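Local atomic coordinates of glucose-6-phosphate isomerase (Thermus thermophilus, PDB entry 1ZZG), a protein that probably catalyses the reversible isomerization of glucose 6-phosphate to fructose 6-phosphate, a step shared by glycolysis and gluconeogenesis. Residues A[155-161]-A[175-180]; A[212-217]-A[375-380]; A[236-240]-A[388-392]; A[299-305]-A[353-359]; A[312-316]-A[340-344]. One frame throughout, in Å; residues are numbered along the deposited sequence.

Contact 1. Residues A[155-161]-A[175-180]; sequences LVVTTDP and LKAFAI
Four backbone hydrogen bonds zip two parallel strands together. Val157 N donates to Lys176 O (3.0 Å) and Phe178 N to Val157 O (2.7 Å); Thr159 N reaches Phe178 O (3.1 Å) and Ile180 N reaches Thr159 O (3.0 Å). Val157 therefore pairs with Ala177 (CA-CA 4.5 Å), Thr158 with Phe178 (4.6 Å) and Thr159 with Ala179 (5.2 Å), in extended backbone running 20° apart. A water continues the ladder between Leu155 O and Lys176 N. On the face shared by Val156, Thr158 and Phe178 (an m rotamer), Val156 CG2 sits at the ring edge, 3.9 Å from Phe178 CD2. Val157, Thr159, Ala177 and Ala179 line the other. At the N-terminal end, Leu155 CD2 meets Leu175 CD1 at 3.6 Å. This beta-alpha-beta unit edges the five-stranded parallel sheet of a probable SIS domain, 176-179 outermost in the chain: helix 165-173 crosses over beside Leu155 and Leu175, helices 52-61 and 193-201 pack against Val156 and Phe178, and strand 118-124 hydrogen-bonds to 155-159.

Contact 2. Residues A[212-217]-A[375-380]; sequences GARKAN and GWLMQH
Two helical segments cross at -42° with their axes 6.9 Å apart, an approach made possible by glycine and alanine at the interface. Backbone contacts come first: Gly212 and Trp376 bring their CA atoms to 4.3 Å, Trp376 CA lies 3.2 Å from Gly212 O and Ala213 CA 3.5 Å from Gly375 O, both CA-H...O contacts. A CB on Gly212 would point at the partner helix and come within 3.1 Å of Trp376 N. Ala216 CB makes van der Waals contact with Gln379 CB (3.5 Å) and Trp376 CD1 (3.8 Å). The indole, with chi1 t, offers a face to Lys215, whose CB stands 3.4 Å from the six-membered ring centroid in a CH-pi contact. One polar link spans the helices, Gln379 NE2 to Asn217 OD1 at 2.9 Å, and Trp383 NE1 also donates to that oxygen. This close crossing joins helix 206-221 to the long helix 371-391, which leans through Leu377 and Met378 on helix 257-269 and through His380 on helix 228-238.

Contact 3. Residues A[236-240]-A[388-392]; sequences LHLHR and LGELW
Trp392, just past the C-terminal end of helix 371-391, is the centre of this contact. Its chi1 is m and chi2 close to 0°, so the indole reaches across to the C-terminal end of helix 228-238, tying the two helix ends together about 12 Å from the side chain of Glu267, the predicted proton donor. Trp392 NE1 donates to His237 ND1 at 3.0 Å, with a bent angle of 135°; the two rings meet rim to rim, centroids 5.1 Å apart. His237, a t rotamer, has Leu391 CB over one ring face. Arg240 comes from the turn after the helix with chi1 p and lays its guanidinium flat on the indole: planes at 11°, CZ 4.0 Å from the five-membered ring centroid, a stacked cation-pi pair. A water links Arg240 NH2 to Trp392 O. Deeper in, Leu236 CD2 packs 3.5 Å from Leu388 CD1. The nearest CA atoms, of His237 and Leu388, are 7.0 Å apart. Hydrogen-bonding at its NE1 edge leaves the Trp392 face to take the arginine's charge, and His237 ND1, as acceptor, is unprotonated.

Contact 4. Residues A[299-305]-A[353-359]; sequences FREGPLD and ALAEAGQ
A Schellman motif closes helix 339-356 here, and its end packs against the end of helix 296-301 and the loop that follows. Gly358 turns with positive phi (92°), while Gln359 N bonds to Leu354 O and Gly358 N to Ala355 O, satisfying last-turn acceptors. CA atoms of Arg300 and Ala357 stand 5.3 Å apart, those of Leu304 and Gln359 5.8 Å. Gln359, m at chi1 and chi2, turns its amide to the helix end and the loop after it: Gln359 NE2 donates to Phe299 O at 3.0 Å and to Pro303 O at 3.1 Å, using both protons. Arg300 starts away from the helix and curls back through three m torsions, so Arg300 NH1 serves Ala353 O (2.7 Å) and Glu356 OE1 (3.0 Å, a salt bridge). Arg300 NE bonds to Gly401 O of the second subunit, whose Arg278 NH1 is bound by Arg300 O and Gly302 O, at the dimer interface. Leu304, centre of an inverse gamma turn whose Asp305 N to Pro303 O bond is weak, rests its CD2 on Gln359 CD at 3.5 Å. Phe299 CB meets Leu354 CD2 at 3.5 Å, and Ala357 CB sits 3.4 Å from Arg300 O.

Contact 5. Residues A[312-316]-A[340-344]; sequences IPEAP and FQLLK
Phe340 and Lys344, one helical turn apart on helix 339-356, reach out to the end of strand 306-313 and the chain leaving it. Strand, helix and the neighbouring parallel strand 360-366 form a beta-alpha-beta crossover of the mixed sheet, and this is its strand-to-helix end. Lys344 N bonds to Phe340 O at 2.8 Å. With chi1 t and chi2 84°, the Phe340 ring meets the passing backbone: Phe340 CZ is 3.2 Å from Ala315 N and 3.4 Å from Glu314 C. Pro316 lies over one face, with CD 3.6 Å from the Phe340 centroid and 14° off the normal, a CH-pi contact; its CB is 3.5 Å from Phe340 CD1. Pro313 adds CG 3.9 Å from Phe340 CE1. Lys344 has chi1 (-136°) and chi2 (-33°) between the usual wells, then a t chi3, and so lays CE 3.5 Å from Pro313 O and 3.7 Å from Ile312 CG2. Pro103 and Glu104 of the second subunit pack on Phe340 and Pro316. No direct hydrogen bond crosses: water joins Lys344 NZ (2.6 Å) to Glu314 OE2 (2.8 Å), while Glu348 and Arg3 are their respective salt-bridge partners. Cohesion is therefore chiefly apolar, and Pro313 O is buried without a hydrogen-bond partner.

Overall arrangement
Contacts 1 and 2 are buried, the others partly so. Contact 1 stands apart in the five-stranded parallel sheet, its centre about 47 Å from that of contact 4 on the opposite side of the chain's centre; it alone is built from a backbone hydrogen-bond ladder. Contacts 2 and 3 share helix 371-391, using successive helices 206-221 and 228-238 as partners: close glycine-alanine packing in the first gives way to long aromatic and charged side chains at the helix ends in the second. Contacts 4 and 5 share helix 339-356 beside the mixed sheet and both touch the second subunit, but contact 4 is rich in hydrogen bonds whereas contact 5 relies on proline and phenylalanine.

Contact 1. Residues A[155-161]-A[175-180]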
# COMPACT_ATOMS: atom_id res chain seq x y z
N LEU A 155 18.96 -20.32 9.52
CA LEU A 155 19.10 -19.57 8.27
C LEU A 155 18.88 -20.49 7.07
O LEU A 155 19.60 -21.48 6.89
CB LEU A 155 20.49 -18.93 8.17
CG LEU A 155 20.77 -18.19 6.85
CD1 LEU A 155 19.79 -17.04 6.69
CD2 LEU A 155 22.21 -17.67 6.85
N VAL A 156 17.88 -20.17 6.26
CA VAL A 156 17.56 -20.94 5.07
C VAL A 156 17.63 -19.99 3.88
O VAL A 156 17.17 -18.85 3.96
CB VAL A 156 16.16 -21.59 5.19
CG1 VAL A 156 15.11 -20.53 5.49
CG2 VAL A 156 15.83 -22.35 3.91
N VAL A 157 18.19 -20.46 2.77
CA VAL A 157 18.35 -19.63 1.58
C VAL A 157 17.50 -20.07 0.39
O VAL A 157 17.33 -21.26 0.13
CB VAL A 157 19.84 -19.60 1.15
CG1 VAL A 157 20.03 -18.74 -0.08
CG2 VAL A 157 20.69 -19.07 2.29
N THR A 158 16.97 -19.09 -0.34
CA THR A 158 16.17 -19.34 -1.54
C THR A 158 16.83 -18.50 -2.63
O THR A 158 16.76 -17.27 -2.60
CB THR A 158 14.71 -18.89 -1.33
OG1 THR A 158 14.12 -19.66 -0.27
CG2 THR A 158 13.91 -19.08 -2.61
N THR A 159 17.47 -19.16 -3.59
CA THR A 159 18.18 -18.46 -4.65
C THR A 159 18.40 -19.36 -5.88
O THR A 159 18.01 -20.52 -5.88
CB THR A 159 19.55 -17.97 -4.12
OG1 THR A 159 20.16 -17.06 -5.05
CG2 THR A 159 20.49 -19.15 -3.89
N ASP A 160 19.02 -18.81 -6.92
CA ASP A 160 19.29 -19.59 -8.13
C ASP A 160 19.97 -20.90 -7.72
O ASP A 160 20.75 -20.93 -6.77
CB ASP A 160 20.23 -18.82 -9.07
CG ASP A 160 20.42 -19.53 -10.40
OD1 ASP A 160 19.63 -19.27 -11.33
OD2 ASP A 160 21.37 -20.35 -10.51
N PRO A 161 19.70 -22.00 -8.44
CA PRO A 161 20.33 -23.27 -8.07
C PRO A 161 21.85 -23.33 -8.25
O PRO A 161 22.52 -24.12 -7.58
CB PRO A 161 19.60 -24.27 -8.97
CG PRO A 161 19.30 -23.47 -10.20
CD PRO A 161 18.83 -22.15 -9.62
N LEU A 175 24.02 -24.71 4.56
CA LEU A 175 22.70 -24.21 4.88
C LEU A 175 21.64 -24.84 4.00
O LEU A 175 21.91 -25.21 2.86
CB LEU A 175 22.65 -22.69 4.68
CG LEU A 175 23.75 -21.89 5.38
CD1 LEU A 175 23.60 -20.42 5.03
CD2 LEU A 175 23.67 -22.10 6.89
N LYS A 176 20.43 -24.98 4.53
CA LYS A 176 19.35 -25.53 3.73
C LYS A 176 19.11 -24.49 2.65
O LYS A 176 19.17 -23.29 2.91
CB LYS A 176 18.07 -25.69 4.56
CG LYS A 176 16.93 -26.35 3.79
CD LYS A 176 17.26 -27.80 3.47
CE LYS A 176 16.09 -28.50 2.78
NZ LYS A 176 15.81 -27.90 1.45
N ALA A 177 18.85 -24.94 1.43
CA ALA A 177 18.62 -24.00 0.35
C ALA A 177 17.57 -24.50 -0.62
O ALA A 177 17.49 -25.70 -0.91
CB ALA A 177 19.93 -23.72 -0.38
N PHE A 178 16.75 -23.58 -1.08
CA PHE A 178 15.70 -23.89 -2.03
C PHE A 178 16.05 -23.13 -3.30
O PHE A 178 16.74 -22.12 -3.25
CB PHE A 178 14.34 -23.45 -1.47
CG PHE A 178 13.81 -24.37 -0.42
CD1 PHE A 178 13.20 -25.57 -0.77
CD2 PHE A 178 13.91 -24.04 0.93
CE1 PHE A 178 12.70 -26.43 0.21
CE2 PHE A 178 13.41 -24.88 1.92
CZ PHE A 178 12.80 -26.08 1.55
N ALA A 179 15.56 -23.63 -4.43
CA ALA A 179 15.89 -23.02 -5.70
C ALA A 179 14.81 -22.22 -6.42
O ALA A 179 13.64 -22.59 -6.44
CB ALA A 179 16.41 -24.11 -6.65
N ILE A 180 15.24 -21.11 -6.99
CA ILE A 180 14.36 -20.30 -7.82
C ILE A 180 14.86 -20.76 -9.19
O ILE A 180 16.03 -20.56 -9.54
CB ILE A 180 14.63 -18.79 -7.67
CG1 ILE A 180 14.23 -18.32 -6.27
CG2 ILE A 180 13.84 -18.02 -8.73
CD1 ILE A 180 14.55 -16.85 -6.00
O HOH W 1 19.83 -24.19 7.13
O HOH W 2 17.22 -18.31 -10.56

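Contact 2. Residues A[212-217]-A[375-380]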
# COMPACT_ATOMS: atom_id res chain seq x y z
N GLY A 212 -4.88 -24.31 -8.45
CA GLY A 212 -5.57 -23.15 -9.01
C GLY A 212 -4.76 -22.54 -10.13
O GLY A 212 -5.32 -22.11 -11.15
N ALA A 213 -3.44 -22.48 -9.96
CA ALA A 213 -2.58 -21.92 -11.00
C ALA A 213 -2.66 -22.80 -12.26
O ALA A 213 -2.64 -22.30 -13.39
CB ALA A 213 -1.13 -21.81 -10.50
N ARG A 214 -2.75 -24.11 -12.05
CA ARG A 214 -2.86 -25.06 -13.16
C ARG A 214 -4.15 -24.75 -13.95
O ARG A 214 -4.16 -24.82 -15.18
CB ARG A 214 -2.91 -26.49 -12.63
CG ARG A 214 -2.73 -27.59 -13.68
CD ARG A 214 -2.62 -28.95 -12.99
NE ARG A 214 -1.72 -28.86 -11.85
CZ ARG A 214 -1.83 -29.60 -10.75
NH1 ARG A 214 -2.80 -30.49 -10.64
NH2 ARG A 214 -0.98 -29.42 -9.74
N LYS A 215 -5.22 -24.42 -13.23
CA LYS A 215 -6.48 -24.10 -13.90
C LYS A 215 -6.27 -22.89 -14.81
O LYS A 215 -6.77 -22.86 -15.93
CB LYS A 215 -7.56 -23.78 -12.86
CG LYS A 215 -7.87 -24.94 -11.91
CD LYS A 215 -8.34 -26.18 -12.66
CE LYS A 215 -9.67 -25.95 -13.37
NZ LYS A 215 -10.14 -27.16 -14.10
N ALA A 216 -5.54 -21.89 -14.32
CA ALA A 216 -5.25 -20.70 -15.10
C ALA A 216 -4.48 -21.10 -16.36
O ALA A 216 -4.75 -20.59 -17.45
CB ALA A 216 -4.43 -19.71 -14.27
N ASN A 217 -3.52 -22.02 -16.21
CA ASN A 217 -2.76 -22.48 -17.38
C ASN A 217 -3.73 -23.04 -18.41
O ASN A 217 -3.57 -22.83 -19.61
CB ASN A 217 -1.76 -23.58 -16.99
CG ASN A 217 -0.51 -23.03 -16.33
OD1 ASN A 217 -0.29 -21.81 -16.30
ND2 ASN A 217 0.33 -23.92 -15.82
N GLY A 375 -4.54 -18.58 -6.37
CA GLY A 375 -3.48 -19.13 -7.20
C GLY A 375 -3.90 -19.00 -8.66
O GLY A 375 -3.10 -18.73 -9.55
N TRP A 376 -5.20 -19.19 -8.88
CA TRP A 376 -5.77 -19.07 -10.21
C TRP A 376 -5.63 -17.61 -10.66
O TRP A 376 -5.11 -17.33 -11.74
CB TRP A 376 -7.26 -19.47 -10.17
CG TRP A 376 -7.91 -19.59 -11.53
CD1 TRP A 376 -7.70 -18.79 -12.62
CD2 TRP A 376 -8.92 -20.54 -11.91
NE1 TRP A 376 -8.52 -19.19 -13.66
CE2 TRP A 376 -9.27 -20.26 -13.25
CE3 TRP A 376 -9.56 -21.60 -11.25
CZ2 TRP A 376 -10.24 -21.00 -13.95
CZ3 TRP A 376 -10.52 -22.34 -11.95
CH2 TRP A 376 -10.85 -22.03 -13.28
N LEU A 377 -6.06 -16.67 -9.82
CA LEU A 377 -5.98 -15.25 -10.15
C LEU A 377 -4.55 -14.78 -10.45
O LEU A 377 -4.30 -14.13 -11.46
CB LEU A 377 -6.57 -14.40 -9.02
CG LEU A 377 -6.47 -12.88 -9.20
CD1 LEU A 377 -7.10 -12.46 -10.53
CD2 LEU A 377 -7.16 -12.18 -8.04
N MET A 378 -3.62 -15.11 -9.58
CA MET A 378 -2.23 -14.71 -9.78
C MET A 378 -1.63 -15.27 -11.08
O MET A 378 -0.98 -14.54 -11.83
CB MET A 378 -1.38 -15.14 -8.58
CG MET A 378 -1.71 -14.36 -7.31
SD MET A 378 -0.75 -14.88 -5.86
CE MET A 378 0.83 -14.11 -6.22
N GLN A 379 -1.85 -16.55 -11.34
CA GLN A 379 -1.32 -17.17 -12.55
C GLN A 379 -2.00 -16.55 -13.78
O GLN A 379 -1.38 -16.38 -14.83
CB GLN A 379 -1.55 -18.68 -12.54
CG GLN A 379 -0.87 -19.42 -13.70
CD GLN A 379 0.63 -19.61 -13.48
OE1 GLN A 379 1.21 -19.03 -12.57
NE2 GLN A 379 1.25 -20.42 -14.33
N HIS A 380 -3.28 -16.23 -13.63
CA HIS A 380 -4.07 -15.61 -14.70
C HIS A 380 -3.45 -14.27 -15.08
O HIS A 380 -3.32 -13.94 -16.26
CB HIS A 380 -5.51 -15.39 -14.23
CG HIS A 380 -6.32 -14.49 -15.12
ND1 HIS A 380 -7.36 -14.95 -15.90
CD2 HIS A 380 -6.24 -13.15 -15.34
CE1 HIS A 380 -7.88 -13.93 -16.57
NE2 HIS A 380 -7.23 -12.83 -16.24

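Contact 3. Residues A[236-240]-A[388-392]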
# COMPACT_ATOMS: atom_id res chain seq x y z
N LEU A 236 -6.94 -4.54 -21.37
CA LEU A 236 -5.85 -3.62 -21.10
C LEU A 236 -5.28 -3.07 -22.41
O LEU A 236 -4.92 -1.90 -22.50
CB LEU A 236 -4.74 -4.30 -20.28
CG LEU A 236 -4.94 -4.41 -18.76
CD1 LEU A 236 -6.03 -5.41 -18.43
CD2 LEU A 236 -3.62 -4.83 -18.12
N HIS A 237 -5.20 -3.93 -23.43
CA HIS A 237 -4.67 -3.52 -24.72
C HIS A 237 -5.50 -2.42 -25.38
O HIS A 237 -4.96 -1.48 -25.97
CB HIS A 237 -4.58 -4.70 -25.68
CG HIS A 237 -4.02 -4.34 -27.02
ND1 HIS A 237 -2.78 -3.77 -27.17
CD2 HIS A 237 -4.54 -4.45 -28.27
CE1 HIS A 237 -2.55 -3.54 -28.46
NE2 HIS A 237 -3.61 -3.95 -29.14
N LEU A 238 -6.82 -2.55 -25.29
CA LEU A 238 -7.74 -1.57 -25.88
C LEU A 238 -7.68 -0.21 -25.16
O LEU A 238 -8.21 0.78 -25.66
CB LEU A 238 -9.17 -2.12 -25.87
CG LEU A 238 -9.43 -3.39 -26.68
CD1 LEU A 238 -10.85 -3.84 -26.47
CD2 LEU A 238 -9.15 -3.14 -28.16
N HIS A 239 -7.03 -0.18 -24.01
CA HIS A 239 -6.89 1.05 -23.25
C HIS A 239 -5.42 1.34 -23.00
O HIS A 239 -5.06 2.05 -22.07
CB HIS A 239 -7.63 0.96 -21.92
CG HIS A 239 -9.10 0.72 -22.06
ND1 HIS A 239 -9.64 -0.54 -22.22
CD2 HIS A 239 -10.15 1.58 -22.07
CE1 HIS A 239 -10.95 -0.45 -22.33
NE2 HIS A 239 -11.29 0.82 -22.25
N ARG A 240 -4.56 0.79 -23.86
CA ARG A 240 -3.11 0.95 -23.72
C ARG A 240 -2.64 2.41 -23.75
O ARG A 240 -1.53 2.72 -23.33
CB ARG A 240 -2.40 0.16 -24.81
CG ARG A 240 -2.67 0.68 -26.22
CD ARG A 240 -1.82 -0.03 -27.27
NE ARG A 240 -0.39 0.09 -27.00
CZ ARG A 240 0.57 -0.39 -27.79
NH1 ARG A 240 0.25 -1.01 -28.92
NH2 ARG A 240 1.85 -0.27 -27.45
N LEU A 388 0.31 -9.51 -23.05
CA LEU A 388 0.47 -8.08 -23.32
C LEU A 388 1.89 -7.77 -23.79
O LEU A 388 2.11 -6.83 -24.56
CB LEU A 388 0.13 -7.26 -22.08
CG LEU A 388 -1.37 -7.08 -21.85
CD1 LEU A 388 -1.64 -6.43 -20.49
CD2 LEU A 388 -1.93 -6.23 -22.98
N GLY A 389 2.86 -8.55 -23.32
CA GLY A 389 4.23 -8.33 -23.75
C GLY A 389 4.33 -8.50 -25.26
O GLY A 389 5.09 -7.79 -25.93
N GLU A 390 3.56 -9.45 -25.79
CA GLU A 390 3.56 -9.70 -27.23
C GLU A 390 2.75 -8.63 -27.96
O GLU A 390 3.18 -8.12 -28.99
CB GLU A 390 2.96 -11.08 -27.53
CG GLU A 390 3.75 -12.26 -26.97
CD GLU A 390 5.22 -12.24 -27.37
OE1 GLU A 390 5.54 -11.63 -28.41
OE2 GLU A 390 6.05 -12.84 -26.65
N LEU A 391 1.58 -8.30 -27.43
CA LEU A 391 0.72 -7.29 -28.05
C LEU A 391 1.39 -5.92 -28.12
O LEU A 391 1.15 -5.17 -29.06
CB LEU A 391 -0.60 -7.17 -27.29
CG LEU A 391 -1.55 -8.37 -27.36
CD1 LEU A 391 -2.68 -8.18 -26.36
CD2 LEU A 391 -2.11 -8.51 -28.78
N TRP A 392 2.22 -5.60 -27.14
CA TRP A 392 2.90 -4.31 -27.12
C TRP A 392 4.34 -4.38 -27.63
O TRP A 392 5.07 -3.39 -27.60
CB TRP A 392 2.88 -3.70 -25.71
CG TRP A 392 1.50 -3.37 -25.23
CD1 TRP A 392 0.33 -3.50 -25.92
CD2 TRP A 392 1.14 -2.89 -23.93
NE1 TRP A 392 -0.74 -3.14 -25.13
CE2 TRP A 392 -0.27 -2.76 -23.90
CE3 TRP A 392 1.87 -2.56 -22.78
CZ2 TRP A 392 -0.97 -2.32 -22.77
CZ3 TRP A 392 1.17 -2.12 -21.65
CH2 TRP A 392 -0.23 -2.00 -21.65
O HOH W 3 4.13 -1.14 -28.74

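Contact 4. Residues A[299-305]-A[353-359]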
# COMPACT_ATOMS: atom_id res chain seq x y z
N PHE A 299 -11.98 8.83 -9.14
CA PHE A 299 -12.48 8.01 -10.23
C PHE A 299 -13.86 8.48 -10.68
O PHE A 299 -14.21 8.38 -11.85
CB PHE A 299 -12.55 6.53 -9.83
CG PHE A 299 -11.25 5.96 -9.30
CD1 PHE A 299 -10.02 6.50 -9.67
CD2 PHE A 299 -11.27 4.88 -8.42
CE1 PHE A 299 -8.83 5.97 -9.18
CE2 PHE A 299 -10.08 4.34 -7.92
CZ PHE A 299 -8.86 4.89 -8.30
N ARG A 300 -14.64 8.98 -9.72
CA ARG A 300 -16.00 9.44 -9.98
C ARG A 300 -16.13 10.80 -10.68
O ARG A 300 -16.93 10.94 -11.60
CB ARG A 300 -16.78 9.49 -8.66
CG ARG A 300 -17.12 8.13 -8.05
CD ARG A 300 -18.40 7.58 -8.66
NE ARG A 300 -19.55 8.41 -8.33
CZ ARG A 300 -20.69 8.43 -9.02
NH1 ARG A 300 -20.83 7.65 -10.08
NH2 ARG A 300 -21.68 9.24 -8.65
N GLU A 301 -15.34 11.79 -10.27
CA GLU A 301 -15.46 13.11 -10.86
C GLU A 301 -14.20 13.64 -11.52
O GLU A 301 -14.19 14.74 -12.07
CB GLU A 301 -15.96 14.10 -9.81
CG GLU A 301 -17.15 13.59 -9.03
CD GLU A 301 -17.85 14.67 -8.23
OE1 GLU A 301 -17.18 15.40 -7.46
OE2 GLU A 301 -19.09 14.78 -8.37
N GLY A 302 -13.13 12.85 -11.46
CA GLY A 302 -11.89 13.26 -12.08
C GLY A 302 -11.87 12.84 -13.54
O GLY A 302 -12.86 12.32 -14.04
N PRO A 303 -10.75 13.06 -14.25
CA PRO A 303 -10.62 12.70 -15.67
C PRO A 303 -10.97 11.24 -15.98
O PRO A 303 -10.75 10.35 -15.16
CB PRO A 303 -9.15 13.01 -15.97
CG PRO A 303 -8.82 14.10 -14.99
CD PRO A 303 -9.50 13.63 -13.73
N LEU A 304 -11.50 11.01 -17.17
CA LEU A 304 -11.84 9.65 -17.61
C LEU A 304 -10.61 9.11 -18.33
O LEU A 304 -10.64 8.89 -19.54
CB LEU A 304 -13.04 9.68 -18.55
CG LEU A 304 -14.36 10.12 -17.91
CD1 LEU A 304 -15.43 10.27 -18.99
CD2 LEU A 304 -14.78 9.11 -16.86
N ASP A 305 -9.54 8.89 -17.58
CA ASP A 305 -8.29 8.41 -18.16
C ASP A 305 -7.80 7.11 -17.52
O ASP A 305 -6.60 6.88 -17.42
CB ASP A 305 -7.21 9.48 -18.01
CG ASP A 305 -6.97 9.87 -16.55
OD1 ASP A 305 -7.67 9.35 -15.66
OD2 ASP A 305 -6.07 10.70 -16.30
N ALA A 353 -21.24 2.36 -9.62
CA ALA A 353 -21.01 3.80 -9.51
C ALA A 353 -19.89 4.24 -10.45
O ALA A 353 -19.98 5.28 -11.10
CB ALA A 353 -20.69 4.19 -8.07
N LEU A 354 -18.83 3.44 -10.50
CA LEU A 354 -17.71 3.75 -11.37
C LEU A 354 -18.17 3.79 -12.83
O LEU A 354 -17.77 4.67 -13.60
CB LEU A 354 -16.60 2.70 -11.19
CG LEU A 354 -15.83 2.77 -9.87
CD1 LEU A 354 -14.93 1.54 -9.71
CD2 LEU A 354 -15.01 4.04 -9.86
N ALA A 355 -19.02 2.85 -13.20
CA ALA A 355 -19.53 2.80 -14.57
C ALA A 355 -20.48 3.98 -14.83
O ALA A 355 -20.48 4.55 -15.92
CB ALA A 355 -20.24 1.48 -14.82
N GLU A 356 -21.27 4.33 -13.82
CA GLU A 356 -22.23 5.44 -13.93
C GLU A 356 -21.48 6.74 -14.17
O GLU A 356 -21.98 7.64 -14.84
CB GLU A 356 -23.06 5.54 -12.64
CG GLU A 356 -24.29 6.46 -12.69
CD GLU A 356 -23.95 7.95 -12.66
OE1 GLU A 356 -22.92 8.33 -12.07
OE2 GLU A 356 -24.74 8.75 -13.21
N ALA A 357 -20.27 6.83 -13.63
CA ALA A 357 -19.44 8.02 -13.79
C ALA A 357 -18.76 8.07 -15.16
O ALA A 357 -18.07 9.03 -15.49
CB ALA A 357 -18.39 8.09 -12.68
N GLY A 358 -18.96 7.01 -15.95
CA GLY A 358 -18.37 6.97 -17.28
C GLY A 358 -17.00 6.33 -17.42
O GLY A 358 -16.40 6.37 -18.51
N GLN A 359 -16.49 5.75 -16.34
CA GLN A 359 -15.17 5.11 -16.38
C GLN A 359 -15.23 3.72 -17.01
O GLN A 359 -16.22 3.00 -16.85
CB GLN A 359 -14.58 4.99 -14.96
CG GLN A 359 -14.21 6.31 -14.30
CD GLN A 359 -12.94 6.92 -14.86
OE1 GLN A 359 -12.47 6.55 -15.92
NE2 GLN A 359 -12.39 7.89 -14.14

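Contact 5. Residues A[312-316]-A[340-344]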
# COMPACT_ATOMS: atom_id res chain seq x y z
N ILE A 312 -13.55 -9.07 -7.02
CA ILE A 312 -14.58 -9.25 -6.01
C ILE A 312 -14.88 -10.70 -5.63
O ILE A 312 -15.18 -11.53 -6.49
CB ILE A 312 -15.91 -8.63 -6.48
CG1 ILE A 312 -15.68 -7.18 -6.91
CG2 ILE A 312 -16.97 -8.77 -5.40
CD1 ILE A 312 -16.86 -6.57 -7.65
N PRO A 313 -14.80 -11.03 -4.33
CA PRO A 313 -15.08 -12.40 -3.88
C PRO A 313 -16.60 -12.59 -3.88
O PRO A 313 -17.35 -11.63 -3.72
CB PRO A 313 -14.49 -12.42 -2.47
CG PRO A 313 -14.76 -11.02 -2.00
CD PRO A 313 -14.35 -10.19 -3.20
N GLU A 314 -17.07 -13.82 -4.06
CA GLU A 314 -18.51 -14.06 -4.07
C GLU A 314 -19.03 -14.76 -2.83
O GLU A 314 -20.24 -14.87 -2.64
CB GLU A 314 -18.90 -14.85 -5.31
CG GLU A 314 -18.63 -14.09 -6.60
CD GLU A 314 -19.24 -14.77 -7.81
OE1 GLU A 314 -18.86 -15.92 -8.11
OE2 GLU A 314 -20.11 -14.14 -8.45
N ALA A 315 -18.12 -15.23 -1.98
CA ALA A 315 -18.52 -15.91 -0.76
C ALA A 315 -17.43 -15.81 0.30
O ALA A 315 -16.24 -15.72 -0.02
CB ALA A 315 -18.81 -17.39 -1.06
N PRO A 316 -17.84 -15.80 1.58
CA PRO A 316 -16.89 -15.72 2.69
C PRO A 316 -16.55 -17.15 3.07
O PRO A 316 -17.27 -18.08 2.70
CB PRO A 316 -17.71 -15.04 3.78
CG PRO A 316 -19.06 -15.68 3.59
CD PRO A 316 -19.22 -15.65 2.06
N PHE A 340 -19.95 -9.98 5.34
CA PHE A 340 -19.66 -10.26 3.93
C PHE A 340 -20.76 -9.68 3.04
O PHE A 340 -20.49 -9.18 1.95
CB PHE A 340 -19.56 -11.76 3.67
CG PHE A 340 -19.11 -12.08 2.28
CD1 PHE A 340 -17.75 -12.09 1.96
CD2 PHE A 340 -20.04 -12.29 1.26
CE1 PHE A 340 -17.33 -12.30 0.65
CE2 PHE A 340 -19.62 -12.50 -0.05
CZ PHE A 340 -18.27 -12.50 -0.36
N GLN A 341 -22.00 -9.77 3.51
CA GLN A 341 -23.13 -9.24 2.76
C GLN A 341 -22.89 -7.75 2.49
O GLN A 341 -23.16 -7.25 1.40
CB GLN A 341 -24.42 -9.42 3.56
CG GLN A 341 -25.69 -9.18 2.77
CD GLN A 341 -26.93 -9.34 3.63
OE1 GLN A 341 -26.89 -9.96 4.70
NE2 GLN A 341 -28.05 -8.81 3.16
N LEU A 342 -22.37 -7.05 3.50
CA LEU A 342 -22.07 -5.63 3.36
C LEU A 342 -20.94 -5.43 2.35
O LEU A 342 -21.04 -4.62 1.44
CB LEU A 342 -21.66 -5.03 4.71
CG LEU A 342 -21.26 -3.55 4.69
CD1 LEU A 342 -22.36 -2.72 4.03
CD2 LEU A 342 -21.01 -3.06 6.11
N LEU A 343 -19.87 -6.19 2.54
CA LEU A 343 -18.70 -6.13 1.66
C LEU A 343 -19.13 -6.28 0.21
O LEU A 343 -18.79 -5.47 -0.64
CB LEU A 343 -17.72 -7.25 2.05
CG LEU A 343 -16.49 -7.54 1.18
CD1 LEU A 343 -15.75 -6.26 0.86
CD2 LEU A 343 -15.57 -8.53 1.93
N LYS A 344 -19.91 -7.33 -0.06
CA LYS A 344 -20.40 -7.63 -1.41
C LYS A 344 -21.25 -6.48 -1.95
O LYS A 344 -21.10 -6.08 -3.10
CB LYS A 344 -21.26 -8.90 -1.39
CG LYS A 344 -20.99 -9.89 -2.53
CD LYS A 344 -20.58 -9.20 -3.82
CE LYS A 344 -20.33 -10.22 -4.93
NZ LYS A 344 -21.56 -10.50 -5.71
O HOH W 4 -22.07 -12.36 -7.48